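Local coordinates for putative prolyl-tRNA synthetase (Leishmania major, PDB 5XIL), which probably catalyses the ATP-dependent attachment of L-proline to tRNA(Pro), and is represented here by its catalytic core, anticodon-binding and C-terminal zinc-binding domains, at residues D333-D336 and G341-F344; W317-E322 and V356-R361; V370-S375 and E396-Q401. One frame throughout, in Å; residues are numbered along the deposited sequence. Where two conformers were deposited one is given.

All three contacts are built on the mixed five-stranded sheet of the anticodon-binding domain, contact 3 joining it to the long helix 387-412. Following the chain, helix 306-325 comes first; its residues 317-322 meet strand 354-358 in contact 2, closing a loop of 33 residues. Contact 1 falls wholly within that loop: 333-336, just after strand 330-332, meets the start of helix 340-350 across four residues. Contact 3 follows in series, joining the end of strand 367-372 to helix 387-412 over 20 residues; no contacts cross. Contacts 1 and 2 touch through Leu334 and Trp317, whereas contacts 2 and 3 meet on neighbouring strands, where Val356 packs on Val370.

Contact 1: residues D333-D336 and G341-F344; sequences DLRD and GWRF
Arg343 crosses Asp333 at a slant, its CG and CD against the carboxylate, and hydrogen-bonds to its backbone. That bond runs from Arg343 NH1 to Asp333 O at 3.2 Å, with an N-H...O angle of 157°; the acceptor lies close to the guanidinium plane. A bend at chi3 (-91°) swings the guanidinium against the loop, while the aliphatic part of Arg343 passes across the carboxylate, its CD 3.5 Å from Asp333 OD1. Arg335 O sits 3.3 Å from CZ of Arg343, over the centre of one guanidinium face, and is therefore badly placed to accept from it. Arg343 NE instead bonds to Ser339 O.

Ionic bonding fixes the loop itself. Arg335 grips the Asp333 carboxylate side-on, with NE 3.0 Å from OD1 and NH2 2.7 Å from OD2 on its syn lone pair. Asp333 OD1 accepts a further bond, from Arg335 N at 3.2 Å, forming an Asx turn, and Arg335 is the centre of an inverse gamma turn. Trp347 NE1 donates to Asp333 OD2.

Aromatic packing completes the contact. The edge of the Trp342 indole points at one face of the Arg335 guanidinium, CZ3 lying 3.5 Å from NH2 with the planes 76° apart. Trp342 itself stacks on Tyr338, and Arg127 of the second subunit packs on Arg335.

This is a loop between a strand and the following helix in the anticodon-binding domain. Asp333 couples to both arginines, through its carboxylate to Arg335 and through its carbonyl to Arg343; its negative charge would partly offset theirs in this partly buried setting.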
loop_
_atom_site.group_PDB
_atom_site.type_symbol
_atom_site.label_atom_id
_atom_site.label_comp_id
_atom_site.label_asym_id
_atom_site.label_seq_id
_atom_site.Cartn_x
_atom_site.Cartn_y
_atom_site.Cartn_z
ATOM N N ASP A 333 -19.666 6.040 20.162
ATOM C CA ASP A 333 -20.928 5.649 19.576
ATOM C C ASP A 333 -22.020 6.438 20.335
ATOM O O ASP A 333 -22.433 6.038 21.433
ATOM C CB ASP A 333 -21.174 4.170 19.644
ATOM C CG ASP A 333 -22.345 3.742 18.765
ATOM O OD1 ASP A 333 -23.211 4.612 18.477
ATOM O OD2 ASP A 333 -22.404 2.575 18.322
ATOM N N LEU A 334 -22.428 7.559 19.768
ATOM C CA LEU A 334 -23.463 8.429 20.387
ATOM C C LEU A 334 -24.820 8.318 19.680
ATOM O O LEU A 334 -25.658 9.230 19.770
ATOM C CB LEU A 334 -22.993 9.881 20.369
ATOM C CG LEU A 334 -21.565 10.092 20.883
ATOM C CD1 LEU A 334 -21.133 11.520 20.672
ATOM C CD2 LEU A 334 -21.392 9.712 22.323
ATOM N N ARG A 335 -25.081 7.187 19.040
ATOM C CA ARG A 335 -26.427 6.896 18.514
ATOM C C ARG A 335 -27.457 6.656 19.610
ATOM O O ARG A 335 -27.729 5.519 19.979
ATOM C CB ARG A 335 -26.321 5.687 17.582
ATOM C CG ARG A 335 -25.440 5.997 16.368
ATOM C CD ARG A 335 -25.282 4.845 15.375
ATOM N NE ARG A 335 -24.641 3.725 16.026
ATOM C CZ ARG A 335 -24.369 2.548 15.461
ATOM N NH1 ARG A 335 -24.704 2.321 14.197
ATOM N NH2 ARG A 335 -23.771 1.576 16.175
ATOM N N ASP A 336 -28.047 7.711 20.185
ATOM C CA ASP A 336 -28.932 7.466 21.362
ATOM C C ASP A 336 -30.323 6.914 21.022
ATOM O O ASP A 336 -31.103 6.550 21.888
ATOM C CB ASP A 336 -29.066 8.696 22.223
ATOM C CG ASP A 336 -29.925 9.723 21.594
ATOM O OD1 ASP A 336 -30.338 9.573 20.430
ATOM O OD2 ASP A 336 -30.189 10.703 22.280
ATOM N N GLY A 341 -27.146 -0.924 25.668
ATOM C CA GLY A 341 -27.016 -2.360 25.484
ATOM C C GLY A 341 -26.919 -2.791 24.024
ATOM O O GLY A 341 -26.112 -3.646 23.670
ATOM N N TRP A 342 -27.777 -2.246 23.184
ATOM C CA TRP A 342 -27.727 -2.522 21.768
ATOM C C TRP A 342 -26.363 -2.120 21.185
ATOM O O TRP A 342 -25.764 -2.845 20.350
ATOM C CB TRP A 342 -28.794 -1.721 21.036
ATOM C CG TRP A 342 -28.953 -2.060 19.595
ATOM C CD1 TRP A 342 -29.935 -2.886 19.051
ATOM C CD2 TRP A 342 -28.151 -1.593 18.474
ATOM N NE1 TRP A 342 -29.753 -2.977 17.681
ATOM C CE2 TRP A 342 -28.688 -2.194 17.297
ATOM C CE3 TRP A 342 -27.013 -0.763 18.353
ATOM C CZ2 TRP A 342 -28.128 -1.980 16.018
ATOM C CZ3 TRP A 342 -26.468 -0.544 17.088
ATOM C CH2 TRP A 342 -27.029 -1.162 15.930
ATOM N N ARG A 343 -25.913 -0.925 21.551
ATOM C CA ARG A 343 -24.591 -0.467 21.104
ATOM C C ARG A 343 -23.498 -1.411 21.659
ATOM O O ARG A 343 -22.563 -1.743 20.930
ATOM C CB ARG A 343 -24.361 0.986 21.494
ATOM C CG ARG A 343 -25.165 1.966 20.662
ATOM C CD ARG A 343 -25.030 3.362 21.209
ATOM N NE ARG A 343 -26.086 3.628 22.167
ATOM C CZ ARG A 343 -26.217 4.762 22.863
ATOM N NH1 ARG A 343 -25.314 5.741 22.787
ATOM N NH2 ARG A 343 -27.289 4.900 23.634
ATOM N N PHE A 344 -23.601 -1.873 22.919
ATOM C CA PHE A 344 -22.586 -2.723 23.457
ATOM C C PHE A 344 -22.522 -3.974 22.547
ATOM O O PHE A 344 -21.439 -4.523 22.253
ATOM C CB PHE A 344 -22.935 -3.258 24.867
ATOM C CG PHE A 344 -22.794 -2.272 26.015
ATOM C CD1 PHE A 344 -22.680 -0.889 25.827
ATOM C CD2 PHE A 344 -22.852 -2.762 27.319
ATOM C CE1 PHE A 344 -22.647 -0.009 26.893
ATOM C CE2 PHE A 344 -22.784 -1.864 28.383
ATOM C CZ PHE A 344 -22.672 -0.516 28.165
#

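Contact 2: residues W317-E322 and V356-R361; sequences WRLESE and VELGPR
Leu319 and Leu358 have the nearest CA atoms of the two segments, 9.5 Å apart, a separation bridged entirely by side chains. Segment 317-322 is helical throughout, whereas 356-358 ends a strand, and Gly359 then occupies the N-cap of helix 360-365. Helix 306-325 is the connection of a beta-alpha-beta crossover between the parallel strands 293-297 and 330-332, part of the alpha/beta fold of the anticodon-binding domain. Strand 354-358 lies on the other side of strand 293-297, to which Val356 and Leu358 are hydrogen-bonded through their backbones.

Alternation along the strand decides which residues meet the helix. Val356 and Leu358 face it, while Glu357 between them bears salt bridges to Arg355 and Arg378. From the helix, Leu319 alone reaches across, and the two segments bury just 96 Å² between them without a hydrogen bond. Its CG stands anti to the backbone N (chi1 176°), and CD2 continues the extended chain down toward the sheet, so that this methyl does the touching. Leu319 and Val356 approach tip to tip.

The surroundings broaden this small apolar interface. Leu319 also packs on Ile295, Leu368 and Trp383, and Leu358 on Leu312, Ser315 and Cys316 from earlier turns of the same helix. All three residues that touch are buried, as expected of a helix-on-sheet core.

Within it, Leu319 CD2 lies 3.8 Å from Val356 CG1 and 4.4 Å from Leu358 CD1, the two directions subtending about 79° at CD2.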
loop_
_atom_site.group_PDB
_atom_site.type_symbol
_atom_site.label_atom_id
_atom_site.label_comp_id
_atom_site.label_asym_id
_atom_site.label_seq_id
_atom_site.Cartn_x
_atom_site.Cartn_y
_atom_site.Cartn_z
ATOM N N TRP A 317 -16.468 12.892 23.856
ATOM C CA TRP A 317 -15.694 13.494 22.805
ATOM C C TRP A 317 -14.320 13.855 23.310
ATOM O O TRP A 317 -13.367 13.678 22.664
ATOM C CB TRP A 317 -16.376 14.764 22.299
ATOM C CG TRP A 317 -17.562 14.553 21.445
ATOM C CD1 TRP A 317 -18.758 15.139 21.585
ATOM C CD2 TRP A 317 -17.657 13.716 20.293
ATOM N NE1 TRP A 317 -19.610 14.739 20.601
ATOM C CE2 TRP A 317 -18.958 13.852 19.793
ATOM N N ARG A 318 -14.253 14.396 24.498
ATOM C CA ARG A 318 -12.973 14.760 25.016
ATOM C C ARG A 318 -12.067 13.555 25.211
ATOM O O ARG A 318 -10.854 13.618 24.999
ATOM C CB ARG A 318 -13.165 15.467 26.356
ATOM C CG ARG A 318 -11.882 15.896 27.022
ATOM C CD ARG A 318 -12.199 16.984 28.057
ATOM N NE ARG A 318 -12.943 16.502 29.250
ATOM C CZ ARG A 318 -14.235 16.731 29.548
ATOM N NH1 ARG A 318 -15.040 17.445 28.746
ATOM N NH2 ARG A 318 -14.744 16.237 30.689
ATOM N N LEU A 319 -12.637 12.515 25.747
ATOM C CA LEU A 319 -11.896 11.283 25.950
ATOM C C LEU A 319 -11.374 10.727 24.620
ATOM O O LEU A 319 -10.220 10.353 24.486
ATOM C CB LEU A 319 -12.761 10.274 26.713
ATOM C CG LEU A 319 -12.086 8.888 26.882
ATOM C CD1 LEU A 319 -10.811 9.053 27.690
ATOM C CD2 LEU A 319 -12.945 7.827 27.556
ATOM N N GLU A 320 -12.233 10.708 23.649
ATOM C CA GLU A 320 -11.872 10.286 22.309
ATOM C C GLU A 320 -10.659 11.050 21.834
ATOM O O GLU A 320 -9.683 10.482 21.305
ATOM C CB GLU A 320 -13.018 10.498 21.360
ATOM C CG GLU A 320 -12.679 10.046 19.951
ATOM C CD GLU A 320 -13.772 10.320 18.937
ATOM O OE1 GLU A 320 -14.976 10.475 19.245
ATOM O OE2 GLU A 320 -13.401 10.355 17.787
ATOM N N SER A 321 -10.718 12.362 22.037
ATOM C CA SER A 321 -9.665 13.232 21.562
ATOM C C SER A 321 -8.362 12.958 22.269
ATOM O O SER A 321 -7.314 12.950 21.642
ATOM C CB SER A 321 -10.104 14.702 21.623
ATOM O OG SER A 321 -8.944 15.442 21.251
ATOM N N GLU A 322 -8.413 12.756 23.579
ATOM C CA GLU A 322 -7.232 12.536 24.386
ATOM C C GLU A 322 -6.600 11.187 24.001
ATOM O O GLU A 322 -5.372 11.035 23.872
ATOM C CB GLU A 322 -7.604 12.470 25.864
ATOM C CG GLU A 322 -8.041 13.843 26.420
ATOM C CD GLU A 322 -8.577 13.808 27.853
ATOM O OE1 GLU A 322 -8.505 12.759 28.525
ATOM O OE2 GLU A 322 -9.107 14.869 28.321
ATOM N N VAL A 356 -15.307 1.404 26.630
ATOM C CA VAL A 356 -15.340 2.355 27.754
ATOM C C VAL A 356 -16.789 2.762 27.892
ATOM O O VAL A 356 -17.372 3.246 26.953
ATOM C CB VAL A 356 -14.465 3.619 27.538
ATOM C CG1 VAL A 356 -14.782 4.643 28.663
ATOM C CG2 VAL A 356 -13.007 3.337 27.516
ATOM N N GLU A 357 -17.352 2.527 29.064
ATOM C CA GLU A 357 -18.703 2.883 29.401
ATOM C C GLU A 357 -18.582 4.116 30.308
ATOM O O GLU A 357 -17.927 4.028 31.351
ATOM C CB GLU A 357 -19.355 1.719 30.153
ATOM C CG GLU A 357 -19.218 0.367 29.471
ATOM C CD GLU A 357 -19.632 -0.849 30.301
ATOM O OE1 GLU A 357 -20.217 -0.660 31.407
ATOM O OE2 GLU A 357 -19.388 -2.005 29.855
ATOM N N LEU A 358 -19.074 5.256 29.841
ATOM C CA LEU A 358 -18.818 6.545 30.483
ATOM C C LEU A 358 -20.195 7.055 30.959
ATOM O O LEU A 358 -21.103 7.409 30.170
ATOM C CB LEU A 358 -18.145 7.504 29.538
ATOM C CG LEU A 358 -17.292 8.619 30.103
ATOM C CD1 LEU A 358 -16.705 9.497 29.031
ATOM C CD2 LEU A 358 -18.069 9.531 30.996
ATOM N N GLY A 359 -20.391 6.919 32.244
ATOM C CA GLY A 359 -21.584 7.434 32.888
ATOM C C GLY A 359 -21.351 8.500 33.961
ATOM O O GLY A 359 -20.225 8.984 34.197
ATOM N N PRO A 360 -22.447 8.886 34.615
ATOM C CA PRO A 360 -22.357 9.944 35.655
ATOM C C PRO A 360 -21.250 9.672 36.694
ATOM O O PRO A 360 -20.419 10.558 36.978
ATOM C CB PRO A 360 -23.734 9.889 36.275
ATOM C CG PRO A 360 -24.643 9.540 35.133
ATOM C CD PRO A 360 -23.847 8.535 34.307
ATOM N N ARG A 361 -21.177 8.444 37.203
ATOM C CA ARG A 361 -20.177 8.124 38.206
ATOM C C ARG A 361 -18.728 8.048 37.686
ATOM O O ARG A 361 -17.754 8.345 38.397
ATOM C CB ARG A 361 -20.564 6.848 39.021
ATOM C CG ARG A 361 -21.849 6.937 39.881
ATOM C CD ARG A 361 -22.023 8.278 40.684
ATOM N NE ARG A 361 -20.972 8.553 41.689
ATOM C CZ ARG A 361 -20.662 9.772 42.168
ATOM N NH1 ARG A 361 -21.302 10.869 41.734
ATOM N NH2 ARG A 361 -19.683 9.910 43.075
#

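Contact 3: residues V370-S375 and E396-Q401; sequences VAVRHS and EDVHAQ
His374 meets Val398 and Gln401 through the CD2, NE2 and CE1 end of its imidazole, and can be followed outward from CB. The first torsion sets CG between the backbone N and the carbonyl carbon (chi1 74°), which directs the ring at helix 387-412. CD2 comes first against the valine, 3.7 Å from Val398 CG1 and 3.9 Å from Val398 CG2, while Val398 O lies over one face. Further round, CE1 touches Gln401 CB at 3.5 Å. As modelled, Gln401 OE1 lies at the ring edge, in its plane, and the amide stands almost upright to the imidazole (planes 86° apart). At the tip, NE2 is hydrogen-bonded to a water 2.9 Å away, also in the ring plane.

A second water joins the segments: it is 2.6 Å from Ser375 OG and, as modelled, donates to Gln401 OE1. Ser375 CB covers part of the opposite face of the imidazole.

Deeper in, the contact becomes apolar, Val372 CG1 lying 3.9 Å from Val398 CG2, the two valines side by side and pointing opposite ways. Val370, two residues earlier, continues the packing on Leu394, one helical turn before Val398. A polar, hydrated rim beside a buried valine pair fits the margin of a helix-on-sheet layer: the long helix 387-412 covers strand 367-372 of the mixed sheet in the anticodon-binding domain and leads on toward the C-terminal zinc-binding region.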
loop_
_atom_site.group_PDB
_atom_site.type_symbol
_atom_site.label_atom_id
_atom_site.label_comp_id
_atom_site.label_asym_id
_atom_site.label_seq_id
_atom_site.Cartn_x
_atom_site.Cartn_y
_atom_site.Cartn_z
ATOM N N VAL A 370 -13.960 -0.037 31.938
ATOM C CA VAL A 370 -13.415 -0.599 30.707
ATOM C C VAL A 370 -13.752 -2.066 30.697
ATOM O O VAL A 370 -13.488 -2.761 31.637
ATOM C CB VAL A 370 -11.907 -0.428 30.644
ATOM C CG1 VAL A 370 -11.345 -1.027 29.334
ATOM C CG2 VAL A 370 -11.546 1.013 30.736
ATOM N N ALA A 371 -14.420 -2.498 29.644
ATOM C CA ALA A 371 -14.770 -3.873 29.465
ATOM C C ALA A 371 -13.838 -4.434 28.387
ATOM O O ALA A 371 -13.814 -3.871 27.263
ATOM C CB ALA A 371 -16.196 -3.919 28.946
ATOM N N VAL A 372 -13.074 -5.482 28.721
ATOM C CA VAL A 372 -12.139 -6.133 27.797
ATOM C C VAL A 372 -12.831 -7.248 27.016
ATOM O O VAL A 372 -13.406 -8.187 27.605
ATOM C CB VAL A 372 -10.970 -6.749 28.575
ATOM C CG1 VAL A 372 -9.953 -7.306 27.660
ATOM C CG2 VAL A 372 -10.363 -5.715 29.493
ATOM N N ARG A 373 -12.892 -7.101 25.691
ATOM C CA ARG A 373 -13.653 -7.987 24.869
ATOM C C ARG A 373 -13.189 -9.486 24.907
ATOM O O ARG A 373 -14.033 -10.406 25.009
ATOM C CB ARG A 373 -13.661 -7.500 23.437
ATOM C CG ARG A 373 -14.373 -8.425 22.431
ATOM C CD ARG A 373 -15.843 -8.605 22.642
ATOM N NE ARG A 373 -16.410 -9.501 21.648
ATOM C CZ ARG A 373 -16.425 -10.811 21.724
ATOM N NH1 ARG A 373 -16.001 -11.460 22.826
ATOM N NH2 ARG A 373 -16.917 -11.475 20.719
ATOM N N HIS A 374 -11.921 -9.745 24.819
ATOM C CA HIS A 374 -11.495 -11.139 24.683
ATOM C C HIS A 374 -11.795 -11.927 25.962
ATOM O O HIS A 374 -12.178 -13.041 25.861
ATOM C CB HIS A 374 -10.034 -11.245 24.263
ATOM C CG HIS A 374 -9.063 -10.926 25.347
ATOM N ND1 HIS A 374 -8.471 -11.902 26.111
ATOM C CD2 HIS A 374 -8.591 -9.743 25.807
ATOM C CE1 HIS A 374 -7.654 -11.332 26.975
ATOM N NE2 HIS A 374 -7.726 -10.024 26.825
ATOM N N SER A 375 -11.634 -11.299 27.135
ATOM C CA SER A 375 -11.654 -11.987 28.433
ATOM C C SER A 375 -12.940 -11.713 29.195
ATOM O O SER A 375 -13.275 -12.479 30.078
ATOM C CB SER A 375 -10.463 -11.564 29.297
ATOM O OG SER A 375 -10.606 -10.190 29.581
ATOM N N GLU A 396 -1.755 -3.630 24.689
ATOM C CA GLU A 396 -0.646 -4.534 24.467
ATOM C C GLU A 396 -0.837 -5.787 25.261
ATOM O O GLU A 396 -0.470 -6.873 24.811
ATOM C CB GLU A 396 0.711 -3.849 24.770
ATOM C CG GLU A 396 1.132 -2.934 23.661
ATOM C CD GLU A 396 1.509 -3.712 22.382
ATOM O OE1 GLU A 396 2.603 -4.295 22.319
ATOM O OE2 GLU A 396 0.718 -3.762 21.427
ATOM N N ASP A 397 -1.396 -5.681 26.479
ATOM C CA ASP A 397 -1.718 -6.873 27.246
ATOM C C ASP A 397 -2.784 -7.726 26.562
ATOM O O ASP A 397 -2.691 -8.966 26.564
ATOM C CB ASP A 397 -2.158 -6.525 28.680
ATOM C CG ASP A 397 -2.474 -7.741 29.457
ATOM O OD1 ASP A 397 -1.563 -8.560 29.733
ATOM O OD2 ASP A 397 -3.661 -7.925 29.707
ATOM N N VAL A 398 -3.783 -7.078 26.012
ATOM C CA VAL A 398 -4.766 -7.785 25.231
ATOM C C VAL A 398 -4.096 -8.620 24.097
ATOM O O VAL A 398 -4.433 -9.828 23.977
ATOM C CB VAL A 398 -5.805 -6.861 24.647
ATOM C CG1 VAL A 398 -6.639 -7.602 23.552
ATOM C CG2 VAL A 398 -6.722 -6.299 25.746
ATOM N N HIS A 399 -3.226 -8.005 23.315
ATOM C CA HIS A 399 -2.465 -8.776 22.306
ATOM C C HIS A 399 -1.794 -10.006 22.926
ATOM O O HIS A 399 -1.951 -11.165 22.428
ATOM C CB HIS A 399 -1.384 -7.960 21.631
ATOM C CG HIS A 399 -0.615 -8.725 20.603
ATOM N ND1 HIS A 399 -1.079 -8.882 19.301
ATOM C CD2 HIS A 399 0.501 -9.484 20.697
ATOM C CE1 HIS A 399 -0.239 -9.656 18.632
ATOM N NE2 HIS A 399 0.700 -10.073 19.462
ATOM N N ALA A 400 -1.051 -9.773 23.994
ATOM C CA ALA A 400 -0.320 -10.825 24.647
ATOM C C ALA A 400 -1.218 -11.959 25.107
ATOM O O ALA A 400 -0.858 -13.142 24.961
ATOM C CB ALA A 400 0.552 -10.299 25.819
ATOM N N GLN A 401 -2.330 -11.629 25.700
ATOM C CA GLN A 401 -3.226 -12.609 26.207
ATOM C C GLN A 401 -3.907 -13.431 25.103
ATOM O O GLN A 401 -4.088 -14.623 25.221
ATOM C CB GLN A 401 -4.221 -11.939 27.146
ATOM C CG GLN A 401 -3.541 -11.375 28.394
ATOM C CD GLN A 401 -4.500 -10.811 29.424
ATOM O OE1 GLN A 401 -5.466 -11.415 29.752
ATOM N NE2 GLN A 401 -4.176 -9.678 29.967
HETATM O O HOH W 1 -6.575 -8.078 28.700
HETATM O O HOH W 2 -8.131 -9.717 30.390
#